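Local coordinates for protein importin-95 (Chaetomium thermophilum, PDB 4XRI) that acts as an importin-beta transport receptor for nuclear import of various protein cargoes and probably binds a small GTPase, at residues N254-M257 against H263-Y266; K270-L275 against V292-T297; L674-T679 against I714-G719. The protein carries 2 engineered substitutions. All blocks are in the same frame, centred on the assembly; numbering follows the deposited sequence.

Interaction 1. Residues N254-M257 against H263-Y266. With SO4 (sulfate ion), chain H.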
loop_
_atom_site.group_PDB
_atom_site.type_symbol
_atom_site.label_atom_id
_atom_site.label_comp_id
_atom_site.label_asym_id
_atom_site.label_seq_id
_atom_site.Cartn_x
_atom_site.Cartn_y
_atom_site.Cartn_z
ATOM N N ASN A 254 19.954 12.572 1.926
ATOM C CA ASN A 254 18.920 11.584 2.219
ATOM C C ASN A 254 18.818 10.523 1.135
ATOM O O ASN A 254 18.604 9.346 1.423
ATOM C CB ASN A 254 17.563 12.266 2.398
ATOM C CG ASN A 254 17.518 13.158 3.625
ATOM O OD1 ASN A 254 18.405 13.105 4.474
ATOM N ND2 ASN A 254 16.483 13.983 3.722
ATOM N N ARG A 255 18.974 10.950 -0.113
ATOM C CA ARG A 255 18.940 10.028 -1.240
ATOM C C ARG A 255 20.194 9.162 -1.261
ATOM O O ARG A 255 20.137 7.980 -1.608
ATOM C CB ARG A 255 18.787 10.791 -2.558
ATOM C CG ARG A 255 17.373 11.281 -2.794
ATOM C CD ARG A 255 17.251 12.174 -4.016
ATOM N NE ARG A 255 15.925 12.785 -4.062
ATOM C CZ ARG A 255 15.450 13.494 -5.080
ATOM N NH1 ARG A 255 16.193 13.692 -6.160
ATOM N NH2 ARG A 255 14.227 14.004 -5.015
ATOM N N ILE A 256 21.321 9.754 -0.881
ATOM C CA ILE A 256 22.578 9.020 -0.790
ATOM C C ILE A 256 22.474 7.898 0.239
ATOM O O ILE A 256 22.858 6.756 -0.028
ATOM C CB ILE A 256 23.750 9.953 -0.423
ATOM C CG1 ILE A 256 24.137 10.818 -1.627
ATOM C CG2 ILE A 256 24.950 9.147 0.058
ATOM C CD1 ILE A 256 25.110 11.923 -1.298
ATOM N N MET A 257 21.945 8.230 1.414
ATOM C CA MET A 257 21.755 7.247 2.475
ATOM C C MET A 257 20.812 6.128 2.039
ATOM O O MET A 257 21.061 4.955 2.313
ATOM C CB MET A 257 21.214 7.923 3.735
ATOM C CG MET A 257 20.953 6.962 4.898
ATOM S SD MET A 257 22.443 6.108 5.458
ATOM C CE MET A 257 23.460 7.496 5.949
ATOM N N HIS A 263 27.903 2.132 2.095
ATOM C CA HIS A 263 29.139 2.890 1.908
ATOM C C HIS A 263 29.301 4.042 2.902
ATOM O O HIS A 263 30.234 4.837 2.785
ATOM C CB HIS A 263 29.213 3.458 0.486
ATOM C CG HIS A 263 29.235 2.417 -0.591
ATOM N ND1 HIS A 263 30.339 1.636 -0.853
ATOM C CD2 HIS A 263 28.293 2.052 -1.493
ATOM C CE1 HIS A 263 30.072 0.825 -1.861
ATOM N NE2 HIS A 263 28.837 1.056 -2.266
ATOM N N MET A 264 28.412 4.129 3.884
ATOM C CA MET A 264 28.284 5.358 4.667
ATOM C C MET A 264 29.030 5.401 6.000
ATOM O O MET A 264 29.074 6.453 6.641
ATOM C CB MET A 264 26.804 5.637 4.928
ATOM C CG MET A 264 26.042 6.135 3.710
ATOM S SD MET A 264 26.738 7.662 3.045
ATOM C CE MET A 264 27.633 7.045 1.620
ATOM N N ARG A 265 29.607 4.278 6.415
ATOM C CA ARG A 265 30.243 4.188 7.731
ATOM C C ARG A 265 31.273 5.287 7.982
ATOM O O ARG A 265 31.178 6.021 8.966
ATOM C CB ARG A 265 30.911 2.826 7.911
ATOM C CG ARG A 265 31.509 2.618 9.294
ATOM C CD ARG A 265 31.924 1.175 9.493
ATOM N NE ARG A 265 31.482 0.656 10.783
ATOM C CZ ARG A 265 31.440 -0.636 11.090
ATOM N NH1 ARG A 265 31.814 -1.539 10.194
ATOM N NH2 ARG A 265 31.021 -1.025 12.287
ATOM N N TYR A 266 32.249 5.397 7.085
ATOM C CA TYR A 266 33.310 6.393 7.215
ATOM C C TYR A 266 32.754 7.811 7.300
ATOM O O TYR A 266 33.130 8.584 8.181
ATOM C CB TYR A 266 34.285 6.287 6.039
ATOM C CG TYR A 266 35.262 7.442 5.933
ATOM C CD1 TYR A 266 36.436 7.455 6.676
ATOM C CD2 TYR A 266 35.015 8.511 5.078
ATOM C CE1 TYR A 266 37.334 8.504 6.576
ATOM C CE2 TYR A 266 35.906 9.565 4.975
ATOM C CZ TYR A 266 37.063 9.556 5.726
ATOM O OH TYR A 266 37.952 10.602 5.624
HETATM S S SO4 H . 34.428 2.166 5.984
HETATM O O1 SO4 H . 34.193 0.743 5.766
HETATM O O2 SO4 H . 33.273 2.919 5.511
HETATM O O3 SO4 H . 34.632 2.416 7.406
HETATM O O4 SO4 H . 35.610 2.581 5.241
#

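Interaction 2. Residues K270-L275 against V292-T297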
loop_
_atom_site.group_PDB
_atom_site.type_symbol
_atom_site.label_atom_id
_atom_site.label_comp_id
_atom_site.label_asym_id
_atom_site.label_seq_id
_atom_site.Cartn_x
_atom_site.Cartn_y
_atom_site.Cartn_z
ATOM N N LYS A 270 32.678 10.542 10.216
ATOM C CA LYS A 270 33.481 11.713 9.875
ATOM C C LYS A 270 32.703 13.027 9.957
ATOM O O LYS A 270 33.220 14.021 10.470
ATOM C CB LYS A 270 34.073 11.559 8.468
ATOM C CG LYS A 270 34.975 12.709 8.039
ATOM C CD LYS A 270 36.373 12.573 8.620
ATOM C CE LYS A 270 37.219 13.796 8.301
ATOM N NZ LYS A 270 37.215 14.117 6.846
ATOM N N ALA A 271 31.472 13.046 9.455
ATOM C CA ALA A 271 30.762 14.315 9.310
ATOM C C ALA A 271 29.242 14.237 9.454
ATOM O O ALA A 271 28.639 15.103 10.091
ATOM C CB ALA A 271 31.110 14.936 7.968
ATOM N N LEU A 272 28.630 13.212 8.865
ATOM C CA LEU A 272 27.172 13.139 8.765
ATOM C C LEU A 272 26.480 13.195 10.124
ATOM O O LEU A 272 25.433 13.832 10.269
ATOM C CB LEU A 272 26.751 11.865 8.029
ATOM C CG LEU A 272 27.350 11.661 6.637
ATOM C CD1 LEU A 272 26.685 10.482 5.943
ATOM C CD2 LEU A 272 27.228 12.928 5.798
ATOM N N PHE A 273 27.069 12.513 11.102
ATOM C CA PHE A 273 26.577 12.516 12.476
ATOM C C PHE A 273 26.348 13.943 12.968
ATOM O O PHE A 273 25.234 14.314 13.329
ATOM C CB PHE A 273 27.572 11.791 13.389
ATOM C CG PHE A 273 27.016 11.424 14.736
ATOM C CD1 PHE A 273 27.866 11.058 15.766
ATOM C CD2 PHE A 273 25.651 11.428 14.970
ATOM C CE1 PHE A 273 27.367 10.713 17.006
ATOM C CE2 PHE A 273 25.146 11.083 16.210
ATOM C CZ PHE A 273 26.006 10.722 17.228
ATOM N N GLY A 274 27.411 14.736 12.959
ATOM C CA GLY A 274 27.356 16.110 13.420
ATOM C C GLY A 274 26.541 17.025 12.529
ATOM O O GLY A 274 25.804 17.876 13.017
ATOM N N LEU A 275 26.669 16.848 11.219
ATOM C CA LEU A 275 25.948 17.679 10.257
ATOM C C LEU A 275 24.437 17.568 10.414
ATOM O O LEU A 275 23.731 18.578 10.418
ATOM C CB LEU A 275 26.333 17.305 8.826
ATOM C CG LEU A 275 27.718 17.735 8.352
ATOM C CD1 LEU A 275 27.956 17.248 6.937
ATOM C CD2 LEU A 275 27.857 19.245 8.429
ATOM N N VAL A 292 15.665 15.480 9.961
ATOM C CA VAL A 292 14.898 14.465 10.676
ATOM C C VAL A 292 14.614 13.298 9.738
ATOM O O VAL A 292 14.706 12.131 10.125
ATOM C CB VAL A 292 13.571 15.031 11.230
ATOM C CG1 VAL A 292 12.634 13.902 11.643
ATOM C CG2 VAL A 292 13.844 15.952 12.401
ATOM N N GLU A 293 14.276 13.632 8.496
ATOM C CA GLU A 293 14.037 12.636 7.461
ATOM C C GLU A 293 15.279 11.785 7.211
ATOM O O GLU A 293 15.175 10.600 6.881
ATOM C CB GLU A 293 13.588 13.322 6.168
ATOM C CG GLU A 293 13.558 12.424 4.936
ATOM C CD GLU A 293 12.495 11.345 5.016
ATOM O OE1 GLU A 293 11.551 11.489 5.822
ATOM O OE2 GLU A 293 12.603 10.350 4.269
ATOM N N PHE A 294 16.452 12.392 7.371
ATOM C CA PHE A 294 17.712 11.666 7.247
ATOM C C PHE A 294 17.747 10.478 8.192
ATOM O O PHE A 294 18.104 9.365 7.798
ATOM C CB PHE A 294 18.906 12.582 7.531
ATOM C CG PHE A 294 20.232 11.865 7.553
ATOM C CD1 PHE A 294 20.957 11.690 6.386
ATOM C CD2 PHE A 294 20.753 11.368 8.740
ATOM C CE1 PHE A 294 22.171 11.034 6.400
ATOM C CE2 PHE A 294 21.964 10.708 8.757
ATOM C CZ PHE A 294 22.674 10.544 7.588
ATOM N N TRP A 295 17.377 10.726 9.443
ATOM C CA TRP A 295 17.429 9.693 10.465
ATOM C C TRP A 295 16.251 8.737 10.370
ATOM O O TRP A 295 16.345 7.586 10.787
ATOM C CB TRP A 295 17.507 10.333 11.846
ATOM C CG TRP A 295 18.890 10.791 12.124
ATOM C CD1 TRP A 295 19.345 12.077 12.173
ATOM C CD2 TRP A 295 20.028 9.950 12.333
ATOM N NE1 TRP A 295 20.696 12.087 12.428
ATOM C CE2 TRP A 295 21.138 10.797 12.527
ATOM C CE3 TRP A 295 20.212 8.565 12.384
ATOM C CZ2 TRP A 295 22.416 10.296 12.777
ATOM C CZ3 TRP A 295 21.479 8.073 12.631
ATOM C CH2 TRP A 295 22.566 8.935 12.820
ATOM N N SER A 296 15.156 9.211 9.787
ATOM C CA SER A 296 14.045 8.335 9.451
ATOM C C SER A 296 14.483 7.353 8.368
ATOM O O SER A 296 14.141 6.170 8.408
ATOM C CB SER A 296 12.831 9.147 8.990
ATOM O OG SER A 296 12.244 9.842 10.077
ATOM N N THR A 297 15.264 7.851 7.413
ATOM C CA THR A 297 15.778 7.020 6.331
ATOM C C THR A 297 16.765 5.983 6.859
ATOM O O THR A 297 16.724 4.819 6.459
ATOM C CB THR A 297 16.468 7.865 5.239
ATOM O OG1 THR A 297 15.542 8.824 4.716
ATOM C CG2 THR A 297 16.953 6.973 4.105
#

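Interaction 3. Residues L674-T679 against I714-G719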
loop_
_atom_site.group_PDB
_atom_site.type_symbol
_atom_site.label_atom_id
_atom_site.label_comp_id
_atom_site.label_asym_id
_atom_site.label_seq_id
_atom_site.Cartn_x
_atom_site.Cartn_y
_atom_site.Cartn_z
ATOM N N LEU A 674 -18.672 -15.073 -3.209
ATOM C CA LEU A 674 -19.983 -15.488 -2.719
ATOM C C LEU A 674 -20.398 -16.836 -3.303
ATOM O O LEU A 674 -21.045 -17.636 -2.629
ATOM C CB LEU A 674 -21.043 -14.430 -3.042
ATOM C CG LEU A 674 -21.611 -13.646 -1.857
ATOM C CD1 LEU A 674 -22.254 -14.593 -0.851
ATOM C CD2 LEU A 674 -20.527 -12.807 -1.195
ATOM N N VAL A 675 -20.030 -17.081 -4.557
ATOM C CA VAL A 675 -20.338 -18.358 -5.197
ATOM C C VAL A 675 -19.598 -19.483 -4.486
ATOM O O VAL A 675 -20.152 -20.557 -4.252
ATOM C CB VAL A 675 -19.965 -18.366 -6.692
ATOM C CG1 VAL A 675 -20.288 -19.723 -7.310
ATOM C CG2 VAL A 675 -20.708 -17.261 -7.426
ATOM N N SER A 676 -18.341 -19.219 -4.141
ATOM C CA SER A 676 -17.549 -20.161 -3.357
ATOM C C SER A 676 -18.203 -20.416 -2.005
ATOM O O SER A 676 -18.328 -21.562 -1.574
ATOM C CB SER A 676 -16.123 -19.643 -3.159
ATOM O OG SER A 676 -15.343 -19.852 -4.323
ATOM N N ASP A 677 -18.620 -19.338 -1.347
ATOM C CA ASP A 677 -19.298 -19.429 -0.059
ATOM C C ASP A 677 -20.558 -20.284 -0.144
ATOM O O ASP A 677 -20.752 -21.196 0.659
ATOM C CB ASP A 677 -19.657 -18.035 0.459
ATOM C CG ASP A 677 -18.439 -17.219 0.826
ATOM O OD1 ASP A 677 -17.451 -17.816 1.300
ATOM O OD2 ASP A 677 -18.471 -15.984 0.641
ATOM N N VAL A 678 -21.404 -19.980 -1.121
ATOM C CA VAL A 678 -22.690 -20.651 -1.271
ATOM C C VAL A 678 -22.544 -22.141 -1.589
ATOM O O VAL A 678 -23.260 -22.971 -1.027
ATOM C CB VAL A 678 -23.535 -19.969 -2.370
ATOM C CG1 VAL A 678 -24.699 -20.853 -2.791
ATOM C CG2 VAL A 678 -24.042 -18.617 -1.881
ATOM N N THR A 679 -21.617 -22.480 -2.481
ATOM C CA THR A 679 -21.421 -23.872 -2.874
ATOM C C THR A 679 -20.807 -24.691 -1.743
ATOM O O THR A 679 -21.125 -25.869 -1.574
ATOM C CB THR A 679 -20.527 -23.991 -4.123
ATOM O OG1 THR A 679 -19.277 -23.331 -3.890
ATOM C CG2 THR A 679 -21.211 -23.362 -5.324
ATOM N N ILE A 714 -11.783 -17.266 -9.816
ATOM C CA ILE A 714 -12.720 -18.017 -10.651
ATOM C C ILE A 714 -12.333 -19.496 -10.717
ATOM O O ILE A 714 -13.193 -20.382 -10.690
ATOM C CB ILE A 714 -12.786 -17.430 -12.077
ATOM C CG1 ILE A 714 -13.554 -16.108 -12.068
ATOM C CG2 ILE A 714 -13.444 -18.401 -13.044
ATOM C CD1 ILE A 714 -13.556 -15.397 -13.403
ATOM N N LEU A 715 -11.031 -19.757 -10.785
ATOM C CA LEU A 715 -10.533 -21.128 -10.820
ATOM C C LEU A 715 -10.752 -21.818 -9.483
ATOM O O LEU A 715 -11.158 -22.977 -9.433
ATOM C CB LEU A 715 -9.052 -21.156 -11.192
ATOM C CG LEU A 715 -8.710 -20.504 -12.533
ATOM C CD1 LEU A 715 -7.250 -20.725 -12.871
ATOM C CD2 LEU A 715 -9.616 -21.027 -13.644
ATOM N N GLN A 716 -10.482 -21.093 -8.399
ATOM C CA GLN A 716 -10.770 -21.584 -7.055
ATOM C C GLN A 716 -12.249 -21.925 -6.951
ATOM O O GLN A 716 -12.635 -22.926 -6.346
ATOM C CB GLN A 716 -10.386 -20.547 -5.992
ATOM C CG GLN A 716 -10.813 -20.926 -4.586
ATOM C CD GLN A 716 -10.623 -19.793 -3.586
ATOM O OE1 GLN A 716 -9.706 -18.978 -3.707
ATOM N NE2 GLN A 716 -11.500 -19.741 -2.591
ATOM N N CYS A 717 -13.068 -21.082 -7.568
ATOM C CA CYS A 717 -14.508 -21.271 -7.593
ATOM C C CYS A 717 -14.899 -22.554 -8.329
ATOM O O CYS A 717 -15.800 -23.277 -7.894
ATOM C CB CYS A 717 -15.171 -20.062 -8.244
ATOM S SG CYS A 717 -16.901 -19.881 -7.869
ATOM N N PHE A 718 -14.217 -22.826 -9.441
ATOM C CA PHE A 718 -14.410 -24.071 -10.187
ATOM C C PHE A 718 -14.236 -25.278 -9.273
ATOM O O PHE A 718 -14.982 -26.248 -9.358
ATOM C CB PHE A 718 -13.432 -24.172 -11.364
ATOM C CG PHE A 718 -13.779 -23.286 -12.526
ATOM C CD1 PHE A 718 -15.061 -22.787 -12.686
ATOM C CD2 PHE A 718 -12.818 -22.961 -13.470
ATOM C CE1 PHE A 718 -15.373 -21.974 -13.762
ATOM C CE2 PHE A 718 -13.124 -22.152 -14.546
ATOM C CZ PHE A 718 -14.403 -21.656 -14.691
ATOM N N GLY A 719 -13.241 -25.199 -8.399
ATOM C CA GLY A 719 -12.956 -26.264 -7.458
ATOM C C GLY A 719 -14.093 -26.488 -6.486
ATOM O O GLY A 719 -14.468 -27.624 -6.212
#

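Interaction 1. Residues N254-M257 against H263-Y266
Met264 lies against Ile256 and Met257, one flexible thioether chain joining residues 263-266 to the last turns of helix 243-260. The backbones stay apart, the nearest CA atoms, of Met257 and Met264, being 7.1 Å from each other, and the contact is entirely apolar. Met264 points its CB toward the helix, and that atom already meets Met257 CE at 4.0 Å. The next carbon along, Met264 CG, is 3.7 Å from Met257 CE. Bends at chi2 (-59°) and chi3 (103°) then carry the chain across to Ile256: Met264 SD reaches Ile256 CG2 at 3.8 Å, and Met264 CE ends 3.7 Å from the same methyl, the two side chains crossing at about a right angle. Met257 is itself bent at chi2 and chi3, which brings its methyl round to the root of Met264. Methionine suits this site because an unbranched chain can fold to serve two unlike neighbours. Met231 and Phe221 also touch both Ile256 and Met264. An alanine at Met264 would strip away CG, SD and CE, and Ile256 CG2 would probably lose the thioether it packs on, with the Met257 methyl freer to turn. Beyond this packing, Tyr266 N gives a hydrogen bond of 3.1 Å to O2 of a sulfate ion, bent to 142°, while Arg265 lays its CB, CG and CD alongside the anion. The amide ends near the start of helix 265-280 would be expected to favour such a charge, although the sulfate probably comes from the crystallisation liquor. Consecutive helices packed through buried apolar side chains around a short connection are what a HEAT-repeat solenoid such as importin beta is built of.

Interaction 2. Residues K270-L275 against V292-T297
Leu272 and Phe294 are 9.7 Å apart at their CA atoms, and Phe273 and Trp295 9.8 Å at theirs, so helices 265-280 and 285-310 meet here through side chains and not through backbone. These are consecutive helices of the HEAT-repeat solenoid, and large aromatic residues suit the wide gap between them. Leu272 points toward the other helix and brings its CB to 4.3 Å from Phe294 CZ; its side chain also packs on Leu253 and Cys235, within the buried layer shared with helices 243-260 and 224-238. Phe273 starts off in the wrong direction, its CB turned away, but with CG anti to the backbone N (chi1 -165°) the ring swings back until CD2 lies 4.1 Å from Trp295 CZ2, where the two side chains cross obliquely. On the second helix the aromatic neighbours support each other: Phe294 sets CD2 about 3.6 Å above one face of the Trp295 indole, offset toward the rim, while Trp295 CD1 sits in plane at the edge of the Phe294 ring. The indole NE1 makes a weak hydrogen bond with Thr276 OG1. Thr297 turns its hydroxyl back one turn within its own helix: OG1 donates to Glu293 O at 2.8 Å, approaching from the opposite face of that carbonyl to Thr297 N, which bonds the same oxygen.

Interaction 3. Residues L674-T679 against I714-G719
In the HEAT-repeat solenoid, two near-parallel helices separated in sequence by helix 690-701 bring Val675 and Ser676 of helix 665-682 against Cys717 of helix 711-725. The axes of the two short segments run 12° from parallel and approach to 9.1 Å, a spacing that small residues at the interface suit; Ser676 and Cys717 come within 5.3 Å at their CA atoms. The intervening helix packs on both, Phe693 touching Val675 and Leu697 touching Cys717. Ser676 points toward the second helix and rests its OG on the Cys717 backbone, 3.7 Å from CA. That buried hydroxyl is not left without a polar mate, since it is hydrogen-bonded to Asp720 OD2, about one turn beyond Cys717. Gln716 stands beside it at the partly exposed margin, with NE2 4.2 Å from Ser676 OG, too far for a hydrogen bond. A serine is thus well placed here, being short enough for the close approach and polar enough to engage the aspartate. The remaining contact is apolar and snug. Cys717 carries its SG anti to the backbone N (chi1 -160°), which directs the sulfur to the flank of Val675. Valine, branched at CB, presents CG1 as well as CB to that sulfur: Val675 CB lies 3.6 Å from Cys717 SG, and Val675 CG1, nearer still, 3.4 Å.

All three contacts are buried packing with no hydrogen bond across the segments, but they fall in two regions of the solenoid. Interactions 1 and 2 share helix 265-280 and touch one another, with centres about 9 Å apart: Met257 CE lies 3.5 Å from Phe294 CZ, so the methionine and aromatic packing adjoin. Interaction 3 stands on the opposite side of the chain's centre, with its centre about 51 and 53 Å from those of interactions 1 and 2. Chemistry follows spacing: flexible methionines and an isoleucine pack where helix 243-260 passes residues 263-266, aromatic rings span a wide gap, and serine and cysteine permit close helices. Interaction 1 alone includes a bound sulfate.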